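Side-chain contacts in Glyco_hydro_cc domain-containing protein (Blastomyces gilchristii, PDB 6UB0), which acts as a curdlan-specific exo-beta-1,3-glucanase of glycoside hydrolase family 128, probably releasing short sugars from chain ends: residues 144-147 / 148-151; 151-154 / 155-159; 53-56 / 57-61; 91-95 / 96-100. All coordinates share one frame; numbering follows the deposited sequence.

In the fold
All four contacts are local, lying within helices or at their ends round the outside of a TIM-barrel catalytic core. Along the chain 53-56/57-61 comes first, in helix 52-64, followed by 91-95/96-100 at the end of helix 86-96. These two touch, with centres about 12 Å apart, as neighbouring parts of the outer helical layer. Contact 1 then turns the chain from strand 138-146 into helix 150-166, and contact 2 carries on up that helix, sharing D151 with it; their centres are about 10 Å apart. Contacts 1 and 3 lie on opposite sides of the chain's centre, about 37 Å between centres. Contact 1 alone holds a residue of the glycan pocket, H144.

Contact 1: residues 144-147 / 148-151; sequences HGPS and GNVD
The carboxamide of N149 has the P146 ring against one face: P146 CD lies 3.7 Å from N149 ND2, and P146 CB 4.2 Å from N149 CG, as the two side chains cross obliquely on the surface. Further back, the imidazole of H144 has F209 edge-to-face with it, while ND1 bonds E178 and NE2 bonds E176; these partners pin the rotation of a ring that touches the bound glucose. Between the two flat groups the backbone reverses. N149 N donates to P146 O at 3.2 Å with an N-H...O angle of 144°, closing a type I turn; the donor stands above the carbonyl plane, 63° out of it. S147 turns its hydroxyl between its own N and carbonyl carbon (chi1 50°), where OG makes a weak hydrogen bond to Q180 O. Just after the turn, V150 CG2 presses within 3.0 Å of S147 O, a tight fit, and the valine also packs on F189 and V193 of helix 183-199. N149 occupies the N-cap position of helix 150-166, though its amide makes no capping bond. This is the strand-to-helix turn of a beta-alpha-beta unit, at the end of a TIM-barrel strand that carries a residue of the glycan pocket.

Contact 2: residues 151-154 / 155-159; sequences DDFK and RYVSE
R155 leaves the helix beside the carbonyls of the preceding turn, its CB 3.5 Å from D151 O and 3.6 Å from D152 O. The bends at chi2 and chi3 (-70° and -60°) lay the guanidinium alongside D152, whose carboxylate reaches forward to meet it. NE passes 3.5 Å from D152 OD1, and NH2 closes the salt bridge to that oxygen at 2.8 Å, almost straight at 175°. The oxygen lies in the guanidinium plane and is met on its syn side, somewhat out of the carboxylate plane. Y156 CB sits over the centre of one guanidinium face. At the other terminal nitrogen, NH1 pairs with E159 OE1, modelled too short to be taken literally. D152, R155 and E159 form an i, i+3, i+7 salt-bridge network along outer helix 150-166 of the TIM barrel, and W143 NE1 holds the second oxygen of D152. On the buried side V157 CG2 rests over one face of the F153 ring, 3.9 Å from its centroid, in a CH-pi contact. K154 O takes two donors from opposite faces of its plane, S158 N at 3.0 Å and S158 OG at 2.6 Å, whereas K154 NZ forms a salt bridge with E192 of helix 183-199.

Contact 3: residues 53-56 / 57-61; sequences GSWN and ADAEA
W55 and A59 supply the main apolar contact of this turn. The methyl A59 CB stands over one face of the indole, offset toward its rim, with W55 CE2 4.3 Å away. The indole can lie there because W55 CG is anti to the backbone N (chi1 -179°), which sends the ring out from the helix and leans it forward enough for A59 CB to reach its face. D58 CB approaches the same ring obliquely, 4.3 Å from W55 CE3, and A59 CB also packs 3.4 Å from W55 O.

The hydrogen bonds across the pair are backbone ones, each four residues on. A59 N to W55 O is the straightest, 2.8 Å with an N-H...O angle of 173°. D58 N reaches S54 O at 2.8 Å, and E60 N reaches N56 O at 3.0 Å with a more bent approach. They are the i to i+4 bonds of helix 52-64.

Among the charged and polar side chains, D58 finds its strongest partner outside the turn, a salt bridge from OD1 to R32. Its other oxygen is modelled too near the S54 hydroxyl, so the relation between those two is doubtful. E60 is exposed; its OE1 forms a salt bridge with R103, while its CB and CG stay beside N56 O.

Helix 52-64 lies on the outside of the barrel next to the end of helix 86-96. There W55 packs on L46 and M97, its NE1 making a weak hydrogen bond to Y96 O; A59 meets the Y100 ring, and N56 O probably accepts a hydrogen bond from Y100 OH.

Contact 4: residues 91-95 / 96-100; sequences AAYQK and YMNPY
A92 starts the exchange: its carbonyl oxygen takes Y96 N at 2.9 Å, the donor standing above the carbonyl plane, while its CB lies 4.2 Å from Y96 CD2. Next along, Y93 meets M97 with its ring, which CG anti to the backbone N (chi1 -167°) brings up to M97 CB. M97 CB sits over its centre, 3.6 Å from the centroid and 6° off the normal, a CH-pi contact; M97 CG continues over the same face, above the CD1-CE1 side. The thioether follows obliquely, M97 SD being 5.3 Å from the same centroid in a Met-aromatic contact. N98 sets its amide almost perpendicular to the ring (88°), and its OD1 and ND2 bond K135 and N133. Y93 O accepts M97 N at 2.7 Å and, weakly, Y96 N. Q94 and N98 run side by side, and Q94 O meets N98 CB at 3.2 Å. K95 lays its aliphatic chain along Y96: CG stands over one face of the ring and K95 CE comes to 3.3 Å from Y96 CZ. The i+4 pattern gives way at N98, whose N turns weakly to Y93 O; P99, with no N-H, cannot bond K95 O, and a 3-10 segment spans 98-100. Hydrocarbon on aromatic faces thus holds the side chains where helix 86-96 ends, while N98 and the Y93 hydroxyl, which bonds K135 O, tie that end to the 133-135 loop.

Contact 1: residues 144-147 / 148-151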
ATOM      1  N   HIS A 144       9.246  -1.943   6.960  1.00 28.81           N
ATOM      2  CA  HIS A 144       9.585  -3.241   7.588  1.00 29.77           C
ATOM      3  C   HIS A 144      10.761  -3.000   8.539  1.00 31.95           C
ATOM      4  O   HIS A 144      11.677  -2.252   8.198  1.00 31.60           O
ATOM      5  CB  HIS A 144       9.982  -4.312   6.584  1.00 30.09           C
ATOM      6  CG  HIS A 144       8.916  -4.652   5.593  1.00 30.04           C
ATOM      7  ND1 HIS A 144       8.350  -5.925   5.531  1.00 31.64           N
ATOM      8  CD2 HIS A 144       8.346  -3.926   4.614  1.00 29.58           C
ATOM      9  CE1 HIS A 144       7.455  -5.960   4.570  1.00 29.85           C
ATOM     10  NE2 HIS A 144       7.422  -4.747   4.010  1.00 29.09           N
ATOM     11  N   GLY A 145      10.727  -3.637   9.691  1.00 33.86           N
ATOM     12  CA  GLY A 145      11.764  -3.413  10.699  1.00 37.05           C
ATOM     13  C   GLY A 145      11.390  -4.143  11.971  1.00 39.00           C
ATOM     14  O   GLY A 145      10.237  -4.567  12.130  1.00 38.22           O
ATOM     15  N   PRO A 146      12.377  -4.355  12.867  1.00 41.81           N
ATOM     16  CA  PRO A 146      12.068  -4.957  14.152  1.00 44.21           C
ATOM     17  C   PRO A 146      10.769  -4.206  14.813  1.00 46.50           C
ATOM     18  O   PRO A 146      10.685  -3.065  14.551  1.00 48.12           O
ATOM     19  CB  PRO A 146      13.402  -4.818  14.909  1.00 45.27           C
ATOM     20  CG  PRO A 146      14.437  -4.823  13.813  1.00 44.93           C
ATOM     21  CD  PRO A 146      13.796  -4.032  12.696  1.00 43.34           C
ATOM     22  N   SER A 147      10.171  -5.034  15.660  1.00 46.91           N
ATOM     23  CA  SER A 147       8.971  -4.737  16.485  1.00 49.29           C
ATOM     24  C   SER A 147       9.221  -3.590  17.486  1.00 52.65           C
ATOM     25  O   SER A 147       8.239  -2.885  17.798  1.00 51.15           O
ATOM     26  CB  SER A 147       8.566  -5.999  17.204  1.00 50.84           C
ATOM     27  OG  SER A 147       9.753  -6.556  17.863  1.00 50.92           O
ATOM     28  N   GLY A 148      10.464  -3.425  17.977  1.00 54.79           N
ATOM     29  CA  GLY A 148      10.896  -2.399  18.959  1.00 56.18           C
ATOM     30  C   GLY A 148      11.375  -1.129  18.281  1.00 56.98           C
ATOM     31  O   GLY A 148      11.583  -0.127  18.979  1.00 60.11           O
ATOM     32  N   ASN A 149      11.539  -1.158  16.950  1.00 53.68           N
ATOM     33  CA  ASN A 149      11.843   0.042  16.121  1.00 52.33           C
ATOM     34  C   ASN A 149      10.552   0.782  15.748  1.00 49.90           C
ATOM     35  O   ASN A 149      10.454   1.256  14.630  1.00 50.81           O
ATOM     36  CB  ASN A 149      12.661  -0.326  14.880  1.00 49.49           C
ATOM     37  CG  ASN A 149      14.082  -0.734  15.216  1.00 49.81           C
ATOM     38  OD1 ASN A 149      14.412  -0.960  16.383  1.00 51.53           O
ATOM     39  ND2 ASN A 149      14.916  -0.843  14.200  1.00 48.52           N
ATOM     40  N   VAL A 150       9.632   0.928  16.690  1.00 50.75           N
ATOM     41  CA  VAL A 150       8.280   1.527  16.486  1.00 49.24           C
ATOM     42  C   VAL A 150       8.405   3.024  16.217  1.00 48.63           C
ATOM     43  O   VAL A 150       7.636   3.551  15.398  1.00 44.76           O
ATOM     44  CB  VAL A 150       7.381   1.341  17.716  1.00 51.85           C
ATOM     45  CG1 VAL A 150       6.066   2.082  17.533  1.00 51.35           C
ATOM     46  CG2 VAL A 150       7.158  -0.126  18.047  1.00 53.09           C
ATOM     47  N   ASP A 151       9.268   3.717  16.955  1.00 47.46           N
ATOM     48  CA  ASP A 151       9.385   5.181  16.755  1.00 48.81           C
ATOM     49  C   ASP A 151       9.649   5.432  15.250  1.00 45.58           C
ATOM     50  O   ASP A 151       9.151   6.398  14.564  1.00 45.69           O
ATOM     51  CB  ASP A 151      10.506   5.771  17.612  1.00 53.14           C
ATOM     52  CG  ASP A 151      10.522   5.088  18.961  1.00 55.84           C
ATOM     53  OD1 ASP A 151       9.608   5.397  19.736  1.00 62.91           O
ATOM     54  OD2 ASP A 151      11.393   4.177  19.164  1.00 56.36           O
TER

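Contact 2: residues 151-154 / 155-159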
ATOM      1  N   ASP A 151       9.268   3.717  16.955  1.00 47.46           N
ATOM      2  CA  ASP A 151       9.385   5.181  16.755  1.00 48.81           C
ATOM      3  C   ASP A 151       9.649   5.432  15.250  1.00 45.58           C
ATOM      4  O   ASP A 151       9.151   6.398  14.564  1.00 45.69           O
ATOM      5  CB  ASP A 151      10.506   5.771  17.612  1.00 53.14           C
ATOM      6  CG  ASP A 151      10.522   5.088  18.961  1.00 55.84           C
ATOM      7  OD1 ASP A 151       9.608   5.397  19.736  1.00 62.91           O
ATOM      8  OD2 ASP A 151      11.393   4.177  19.164  1.00 56.36           O
ATOM      9  N   ASP A 152      10.693   4.707  14.752  1.00 44.28           N
ATOM     10  CA  ASP A 152      11.210   4.900  13.378  1.00 44.57           C
ATOM     11  C   ASP A 152      10.013   4.717  12.429  1.00 40.86           C
ATOM     12  O   ASP A 152       9.892   5.508  11.467  1.00 43.77           O
ATOM     13  CB  ASP A 152      12.392   3.984  13.077  1.00 45.33           C
ATOM     14  CG  ASP A 152      12.798   3.974  11.619  1.00 45.85           C
ATOM     15  OD1 ASP A 152      13.212   5.044  11.109  1.00 47.80           O
ATOM     16  OD2 ASP A 152      12.717   2.892  11.000  1.00 45.42           O
ATOM     17  N   PHE A 153       9.149   3.751  12.720  1.00 40.30           N
ATOM     18  CA  PHE A 153       7.894   3.546  11.944  1.00 39.71           C
ATOM     19  C   PHE A 153       7.213   4.916  11.781  1.00 39.74           C
ATOM     20  O   PHE A 153       7.073   5.408  10.658  1.00 39.18           O
ATOM     21  CB  PHE A 153       6.988   2.468  12.547  1.00 38.54           C
ATOM     22  CG  PHE A 153       5.664   2.367  11.829  1.00 37.03           C
ATOM     23  CD1 PHE A 153       5.565   1.766  10.576  1.00 36.25           C
ATOM     24  CD2 PHE A 153       4.533   2.964  12.358  1.00 38.61           C
ATOM     25  CE1 PHE A 153       4.346   1.716   9.907  1.00 36.78           C
ATOM     26  CE2 PHE A 153       3.321   2.926  11.686  1.00 37.93           C
ATOM     27  CZ  PHE A 153       3.227   2.288  10.467  1.00 37.16           C
ATOM     28  N   LYS A 154       6.902   5.565  12.889  1.00 41.68           N
ATOM     29  CA  LYS A 154       6.020   6.763  12.958  1.00 42.34           C
ATOM     30  C   LYS A 154       6.675   7.966  12.279  1.00 42.28           C
ATOM     31  O   LYS A 154       5.952   8.781  11.687  1.00 42.40           O
ATOM     32  CB  LYS A 154       5.701   7.025  14.427  1.00 44.71           C
ATOM     33  CG  LYS A 154       5.064   5.832  15.125  1.00 45.44           C
ATOM     34  CD  LYS A 154       4.804   6.048  16.609  1.00 49.03           C
ATOM     35  CE  LYS A 154       3.419   6.581  16.892  1.00 49.60           C
ATOM     36  NZ  LYS A 154       3.077   6.505  18.329  1.00 52.79           N
ATOM     37  N   ARG A 155       7.996   8.096  12.415  1.00 45.61           N
ATOM     38  CA  ARG A 155       8.819   9.205  11.872  1.00 46.99           C
ATOM     39  C   ARG A 155       8.716   9.114  10.351  1.00 44.68           C
ATOM     40  O   ARG A 155       8.349  10.119   9.658  1.00 43.49           O
ATOM     41  CB  ARG A 155      10.246   9.007  12.424  1.00 52.62           C
ATOM     42  CG  ARG A 155      11.339   9.899  11.842  1.00 57.67           C
ATOM     43  CD  ARG A 155      11.725   9.609  10.385  1.00 60.62           C
ATOM     44  NE  ARG A 155      12.233   8.249  10.117  1.00 62.63           N
ATOM     45  CZ  ARG A 155      12.628   7.787   8.918  1.00 59.89           C
ATOM     46  NH1 ARG A 155      12.547   8.550   7.838  1.00 59.25           N
ATOM     47  NH2 ARG A 155      13.078   6.545   8.800  1.00 60.06           N
ATOM     48  N   TYR A 156       8.997   7.900   9.870  1.00 41.51           N
ATOM     49  CA  TYR A 156       8.963   7.526   8.442  1.00 38.62           C
ATOM     50  C   TYR A 156       7.606   7.946   7.863  1.00 35.84           C
ATOM     51  O   TYR A 156       7.539   8.561   6.815  1.00 36.24           O
ATOM     52  CB  TYR A 156       9.231   6.026   8.268  1.00 36.33           C
ATOM     53  CG  TYR A 156       9.062   5.588   6.841  1.00 34.11           C
ATOM     54  CD1 TYR A 156      10.054   5.795   5.907  1.00 33.00           C
ATOM     55  CD2 TYR A 156       7.895   4.972   6.410  1.00 31.83           C
ATOM     56  CE1 TYR A 156       9.901   5.419   4.581  1.00 32.44           C
ATOM     57  CE2 TYR A 156       7.720   4.610   5.082  1.00 31.14           C
ATOM     58  CZ  TYR A 156       8.723   4.829   4.161  1.00 30.60           C
ATOM     59  OH  TYR A 156       8.563   4.412   2.879  1.00 32.70           O
ATOM     60  N   VAL A 157       6.528   7.561   8.533  1.00 35.70           N
ATOM     61  CA  VAL A 157       5.138   7.790   8.018  1.00 34.71           C
ATOM     62  C   VAL A 157       4.876   9.299   7.962  1.00 35.96           C
ATOM     63  O   VAL A 157       4.340   9.812   6.933  1.00 36.31           O
ATOM     64  CB  VAL A 157       4.092   7.049   8.870  1.00 33.56           C
ATOM     65  CG1 VAL A 157       2.697   7.357   8.384  1.00 33.11           C
ATOM     66  CG2 VAL A 157       4.335   5.549   8.868  1.00 32.48           C
ATOM     67  N   SER A 158       5.252   9.998   9.020  1.00 39.08           N
ATOM     68  CA  SER A 158       5.176  11.476   9.094  1.00 40.94           C
ATOM     69  C   SER A 158       6.025  12.078   7.982  1.00 42.40           C
ATOM     70  O   SER A 158       5.526  12.937   7.294  1.00 43.12           O
ATOM     71  CB  SER A 158       5.580  11.937  10.434  1.00 41.51           C
ATOM     72  OG  SER A 158       4.921  11.135  11.407  1.00 40.11           O
ATOM     73  N   GLU A 159       7.244  11.594   7.797  1.00 44.67           N
ATOM     74  CA  GLU A 159       8.161  12.119   6.752  1.00 46.78           C
ATOM     75  C   GLU A 159       7.522  11.889   5.377  1.00 44.29           C
ATOM     76  O   GLU A 159       7.629  12.798   4.512  1.00 45.33           O
ATOM     77  CB  GLU A 159       9.528  11.456   6.885  1.00 50.51           C
ATOM     78  CG  GLU A 159      10.667  12.273   6.297  1.00 55.76           C
ATOM     79  CD  GLU A 159      11.994  12.022   6.994  1.00 60.44           C
ATOM     80  OE1 GLU A 159      12.231  10.856   7.401  1.00 60.43           O
ATOM     81  OE2 GLU A 159      12.785  13.004   7.165  1.00 68.97           O
TER

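Contact 3: residues 53-56 / 57-61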
ATOM      1  N   GLY A  53       1.780  -4.187 -20.426  1.00 41.57           N
ATOM      2  CA  GLY A  53       1.078  -4.957 -21.458  1.00 45.57           C
ATOM      3  C   GLY A  53      -0.421  -5.017 -21.253  1.00 46.14           C
ATOM      4  O   GLY A  53      -1.118  -4.880 -22.238  1.00 49.38           O
ATOM      5  N   SER A  54      -0.901  -5.237 -20.023  1.00 45.36           N
ATOM      6  CA  SER A  54      -2.336  -5.510 -19.726  1.00 44.36           C
ATOM      7  C   SER A  54      -2.997  -4.351 -18.970  1.00 41.09           C
ATOM      8  O   SER A  54      -4.233  -4.367 -18.783  1.00 41.81           O
ATOM      9  CB  SER A  54      -2.489  -6.815 -18.987  1.00 45.08           C
ATOM     10  OG  SER A  54      -2.007  -6.701 -17.669  1.00 45.95           O
ATOM     11  N   TRP A  55      -2.209  -3.383 -18.519  1.00 39.97           N
ATOM     12  CA  TRP A  55      -2.676  -2.340 -17.570  1.00 38.40           C
ATOM     13  C   TRP A  55      -3.929  -1.627 -18.102  1.00 41.67           C
ATOM     14  O   TRP A  55      -4.866  -1.403 -17.335  1.00 43.01           O
ATOM     15  CB  TRP A  55      -1.569  -1.339 -17.298  1.00 36.07           C
ATOM     16  CG  TRP A  55      -2.008  -0.298 -16.338  1.00 33.75           C
ATOM     17  CD1 TRP A  55      -2.014   1.050 -16.521  1.00 34.23           C
ATOM     18  CD2 TRP A  55      -2.533  -0.544 -15.030  1.00 32.18           C
ATOM     19  NE1 TRP A  55      -2.528   1.665 -15.417  1.00 34.09           N
ATOM     20  CE2 TRP A  55      -2.804   0.718 -14.466  1.00 31.86           C
ATOM     21  CE3 TRP A  55      -2.754  -1.703 -14.272  1.00 31.37           C
ATOM     22  CZ2 TRP A  55      -3.278   0.855 -13.167  1.00 31.94           C
ATOM     23  CZ3 TRP A  55      -3.250  -1.566 -12.992  1.00 31.12           C
ATOM     24  CH2 TRP A  55      -3.512  -0.310 -12.454  1.00 31.02           C
ATOM     25  N   ASN A  56      -3.954  -1.245 -19.376  1.00 43.53           N
ATOM     26  CA  ASN A  56      -5.163  -0.583 -19.927  1.00 46.54           C
ATOM     27  C   ASN A  56      -6.364  -1.438 -19.489  1.00 45.13           C
ATOM     28  O   ASN A  56      -7.315  -0.866 -18.832  1.00 45.04           O
ATOM     29  CB  ASN A  56      -4.885  -0.361 -21.405  1.00 49.97           C
ATOM     30  CG  ASN A  56      -3.414  -0.021 -21.455  1.00 53.24           C
ATOM     31  OD1 ASN A  56      -2.545  -0.921 -21.486  1.00 53.10           O
ATOM     32  ND2 ASN A  56      -3.123   1.234 -21.155  1.00 56.55           N
ATOM     33  N   ALA A  57      -6.324  -2.699 -19.972  1.00 45.57           N
ATOM     34  CA  ALA A  57      -7.422  -3.682 -19.881  1.00 46.21           C
ATOM     35  C   ALA A  57      -7.733  -3.896 -18.416  1.00 45.36           C
ATOM     36  O   ALA A  57      -8.906  -3.934 -18.062  1.00 49.76           O
ATOM     37  CB  ALA A  57      -7.022  -4.973 -20.543  1.00 47.17           C
ATOM     38  N   ASP A  58      -6.695  -3.996 -17.586  1.00 44.59           N
ATOM     39  CA  ASP A  58      -6.852  -4.337 -16.147  1.00 42.15           C
ATOM     40  C   ASP A  58      -7.531  -3.168 -15.431  1.00 40.46           C
ATOM     41  O   ASP A  58      -8.519  -3.423 -14.735  1.00 40.62           O
ATOM     42  CB  ASP A  58      -5.506  -4.704 -15.527  1.00 41.68           C
ATOM     43  CG  ASP A  58      -4.792  -5.890 -16.162  1.00 40.94           C
ATOM     44  OD1 ASP A  58      -5.452  -6.900 -16.456  1.00 42.76           O
ATOM     45  OD2 ASP A  58      -3.543  -5.811 -16.268  1.00 41.51           O
ATOM     46  N   ALA A  59      -7.066  -1.925 -15.640  1.00 41.27           N
ATOM     47  CA  ALA A  59      -7.704  -0.714 -15.064  1.00 41.91           C
ATOM     48  C   ALA A  59      -9.194  -0.675 -15.496  1.00 44.77           C
ATOM     49  O   ALA A  59     -10.092  -0.293 -14.686  1.00 43.87           O
ATOM     50  CB  ALA A  59      -6.940   0.529 -15.471  1.00 40.75           C
ATOM     51  N   GLU A  60      -9.481  -1.081 -16.738  1.00 49.04           N
ATOM     52  CA  GLU A  60     -10.876  -1.061 -17.258  1.00 51.32           C
ATOM     53  C   GLU A  60     -11.775  -1.989 -16.425  1.00 51.67           C
ATOM     54  O   GLU A  60     -12.815  -1.490 -16.003  1.00 52.32           O
ATOM     55  CB  GLU A  60     -10.927  -1.426 -18.748  1.00 54.25           C
ATOM     56  CG  GLU A  60     -10.850  -0.270 -19.792  1.00 56.66           C
ATOM     57  CD  GLU A  60     -11.362   1.208 -19.542  1.00 57.47           C
ATOM     58  OE1 GLU A  60     -12.424   1.354 -18.922  1.00 56.71           O
ATOM     59  OE2 GLU A  60     -10.760   2.184 -20.093  1.00 58.36           O
ATOM     60  N   ALA A  61     -11.436  -3.279 -16.237  1.00 53.42           N
ATOM     61  CA  ALA A  61     -12.262  -4.276 -15.498  1.00 50.93           C
ATOM     62  C   ALA A  61     -12.574  -3.765 -14.089  1.00 50.37           C
ATOM     63  O   ALA A  61     -13.749  -3.919 -13.624  1.00 51.16           O
ATOM     64  CB  ALA A  61     -11.554  -5.613 -15.435  1.00 50.14           C
TER

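Contact 4: residues 91-95 / 96-100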
ATOM      1  N   ALA A  91       7.709   8.930 -16.237  1.00 42.15           N
ATOM      2  CA  ALA A  91       7.322   8.680 -17.635  1.00 42.27           C
ATOM      3  C   ALA A  91       6.190   7.668 -17.647  1.00 42.45           C
ATOM      4  O   ALA A  91       5.147   7.956 -18.253  1.00 42.57           O
ATOM      5  CB  ALA A  91       8.519   8.195 -18.427  1.00 43.68           C
ATOM      6  N   ALA A  92       6.398   6.515 -17.024  1.00 41.26           N
ATOM      7  CA  ALA A  92       5.441   5.395 -17.112  1.00 39.11           C
ATOM      8  C   ALA A  92       4.196   5.735 -16.286  1.00 37.59           C
ATOM      9  O   ALA A  92       3.125   5.187 -16.597  1.00 37.90           O
ATOM     10  CB  ALA A  92       6.103   4.128 -16.658  1.00 38.94           C
ATOM     11  N   TYR A  93       4.362   6.562 -15.241  1.00 35.87           N
ATOM     12  CA  TYR A  93       3.232   6.974 -14.379  1.00 35.21           C
ATOM     13  C   TYR A  93       2.307   7.797 -15.256  1.00 36.19           C
ATOM     14  O   TYR A  93       1.155   7.373 -15.431  1.00 37.32           O
ATOM     15  CB  TYR A  93       3.615   7.821 -13.164  1.00 33.01           C
ATOM     16  CG  TYR A  93       2.482   7.948 -12.173  1.00 33.05           C
ATOM     17  CD1 TYR A  93       2.244   6.988 -11.188  1.00 30.07           C
ATOM     18  CD2 TYR A  93       1.621   9.035 -12.218  1.00 32.62           C
ATOM     19  CE1 TYR A  93       1.178   7.111 -10.289  1.00 31.04           C
ATOM     20  CE2 TYR A  93       0.560   9.166 -11.335  1.00 33.79           C
ATOM     21  CZ  TYR A  93       0.330   8.210 -10.362  1.00 32.04           C
ATOM     22  OH  TYR A  93      -0.741   8.425  -9.532  1.00 30.43           O
ATOM     23  N   GLN A  94       2.866   8.899 -15.781  1.00 38.15           N
ATOM     24  CA  GLN A  94       2.163   9.901 -16.617  1.00 39.68           C
ATOM     25  C   GLN A  94       1.464   9.169 -17.740  1.00 40.28           C
ATOM     26  O   GLN A  94       0.294   9.526 -18.008  1.00 41.77           O
ATOM     27  CB  GLN A  94       3.130  10.946 -17.150  1.00 40.33           C
ATOM     28  CG  GLN A  94       3.299  12.059 -16.142  1.00 41.69           C
ATOM     29  CD  GLN A  94       4.289  13.062 -16.645  1.00 44.18           C
ATOM     30  OE1 GLN A  94       3.988  13.854 -17.532  1.00 48.67           O
ATOM     31  NE2 GLN A  94       5.462  13.037 -16.059  1.00 45.91           N
ATOM     32  N   LYS A  95       2.154   8.197 -18.331  1.00 39.60           N
ATOM     33  CA  LYS A  95       1.640   7.375 -19.454  1.00 41.45           C
ATOM     34  C   LYS A  95       0.482   6.467 -19.017  1.00 41.37           C
ATOM     35  O   LYS A  95      -0.526   6.455 -19.734  1.00 40.14           O
ATOM     36  CB  LYS A  95       2.732   6.531 -20.110  1.00 42.45           C
ATOM     37  CG  LYS A  95       2.277   5.699 -21.306  1.00 44.51           C
ATOM     38  CD  LYS A  95       3.452   5.238 -22.190  1.00 44.62           C
ATOM     39  CE  LYS A  95       3.231   3.877 -22.831  1.00 46.48           C
ATOM     40  NZ  LYS A  95       2.492   3.948 -24.125  1.00 50.52           N
ATOM     41  N   TYR A  96       0.646   5.687 -17.950  1.00 40.17           N
ATOM     42  CA  TYR A  96      -0.163   4.469 -17.678  1.00 39.57           C
ATOM     43  C   TYR A  96      -1.172   4.719 -16.543  1.00 38.92           C
ATOM     44  O   TYR A  96      -2.216   4.056 -16.536  1.00 38.91           O
ATOM     45  CB  TYR A  96       0.745   3.269 -17.368  1.00 39.46           C
ATOM     46  CG  TYR A  96       1.378   2.617 -18.575  1.00 40.07           C
ATOM     47  CD1 TYR A  96       0.615   1.863 -19.449  1.00 42.16           C
ATOM     48  CD2 TYR A  96       2.749   2.686 -18.804  1.00 41.64           C
ATOM     49  CE1 TYR A  96       1.176   1.235 -20.550  1.00 44.17           C
ATOM     50  CE2 TYR A  96       3.336   2.048 -19.892  1.00 42.82           C
ATOM     51  CZ  TYR A  96       2.540   1.324 -20.777  1.00 45.45           C
ATOM     52  OH  TYR A  96       3.070   0.705 -21.893  1.00 47.49           O
ATOM     53  N   MET A  97      -0.900   5.662 -15.638  1.00 37.41           N
ATOM     54  CA  MET A  97      -1.812   6.006 -14.518  1.00 37.50           C
ATOM     55  C   MET A  97      -2.661   7.281 -14.797  1.00 38.64           C
ATOM     56  O   MET A  97      -3.904   7.213 -14.597  1.00 37.03           O
ATOM     57  CB  MET A  97      -0.983   6.159 -13.246  1.00 35.42           C
ATOM     58  CG  MET A  97      -0.130   4.905 -12.954  1.00 33.00           C
ATOM     59  SD  MET A  97      -1.042   3.473 -12.305  1.00 31.34           S
ATOM     60  CE  MET A  97      -1.811   4.168 -10.842  1.00 28.16           C
ATOM     61  N   ASN A  98      -2.036   8.436 -15.102  1.00 40.35           N
ATOM     62  CA  ASN A  98      -2.728   9.754 -15.271  1.00 43.19           C
ATOM     63  C   ASN A  98      -4.035   9.643 -16.058  1.00 42.07           C
ATOM     64  O   ASN A  98      -4.933  10.436 -15.836  1.00 40.60           O
ATOM     65  CB  ASN A  98      -1.882  10.789 -16.022  1.00 44.90           C
ATOM     66  CG  ASN A  98      -1.034  11.639 -15.103  1.00 46.49           C
ATOM     67  OD1 ASN A  98      -0.726  11.225 -13.995  1.00 46.56           O
ATOM     68  ND2 ASN A  98      -0.633  12.820 -15.547  1.00 47.63           N
ATOM     69  N   PRO A  99      -4.094   8.815 -17.124  1.00 43.58           N
ATOM     70  CA  PRO A  99      -5.311   8.593 -17.907  1.00 45.18           C
ATOM     71  C   PRO A  99      -6.589   8.195 -17.165  1.00 44.93           C
ATOM     72  O   PRO A  99      -7.607   8.442 -17.682  1.00 43.76           O
ATOM     73  CB  PRO A  99      -4.982   7.391 -18.809  1.00 45.50           C
ATOM     74  CG  PRO A  99      -3.498   7.078 -18.574  1.00 44.76           C
ATOM     75  CD  PRO A  99      -2.923   8.260 -17.823  1.00 43.74           C
ATOM     76  N   TYR A 100      -6.472   7.525 -16.023  1.00 41.99           N
ATOM     77  CA  TYR A 100      -7.612   7.067 -15.188  1.00 41.40           C
ATOM     78  C   TYR A 100      -7.922   8.065 -14.076  1.00 40.26           C
ATOM     79  O   TYR A 100      -8.692   7.735 -13.194  1.00 40.90           O
ATOM     80  CB  TYR A 100      -7.298   5.678 -14.636  1.00 40.71           C
ATOM     81  CG  TYR A 100      -7.010   4.724 -15.753  1.00 41.16           C
ATOM     82  CD1 TYR A 100      -8.047   4.160 -16.455  1.00 40.82           C
ATOM     83  CD2 TYR A 100      -5.705   4.480 -16.171  1.00 40.02           C
ATOM     84  CE1 TYR A 100      -7.813   3.308 -17.509  1.00 42.23           C
ATOM     85  CE2 TYR A 100      -5.457   3.677 -17.268  1.00 41.44           C
ATOM     86  CZ  TYR A 100      -6.521   3.103 -17.936  1.00 42.24           C
ATOM     87  OH  TYR A 100      -6.330   2.279 -18.995  1.00 46.25           O
TER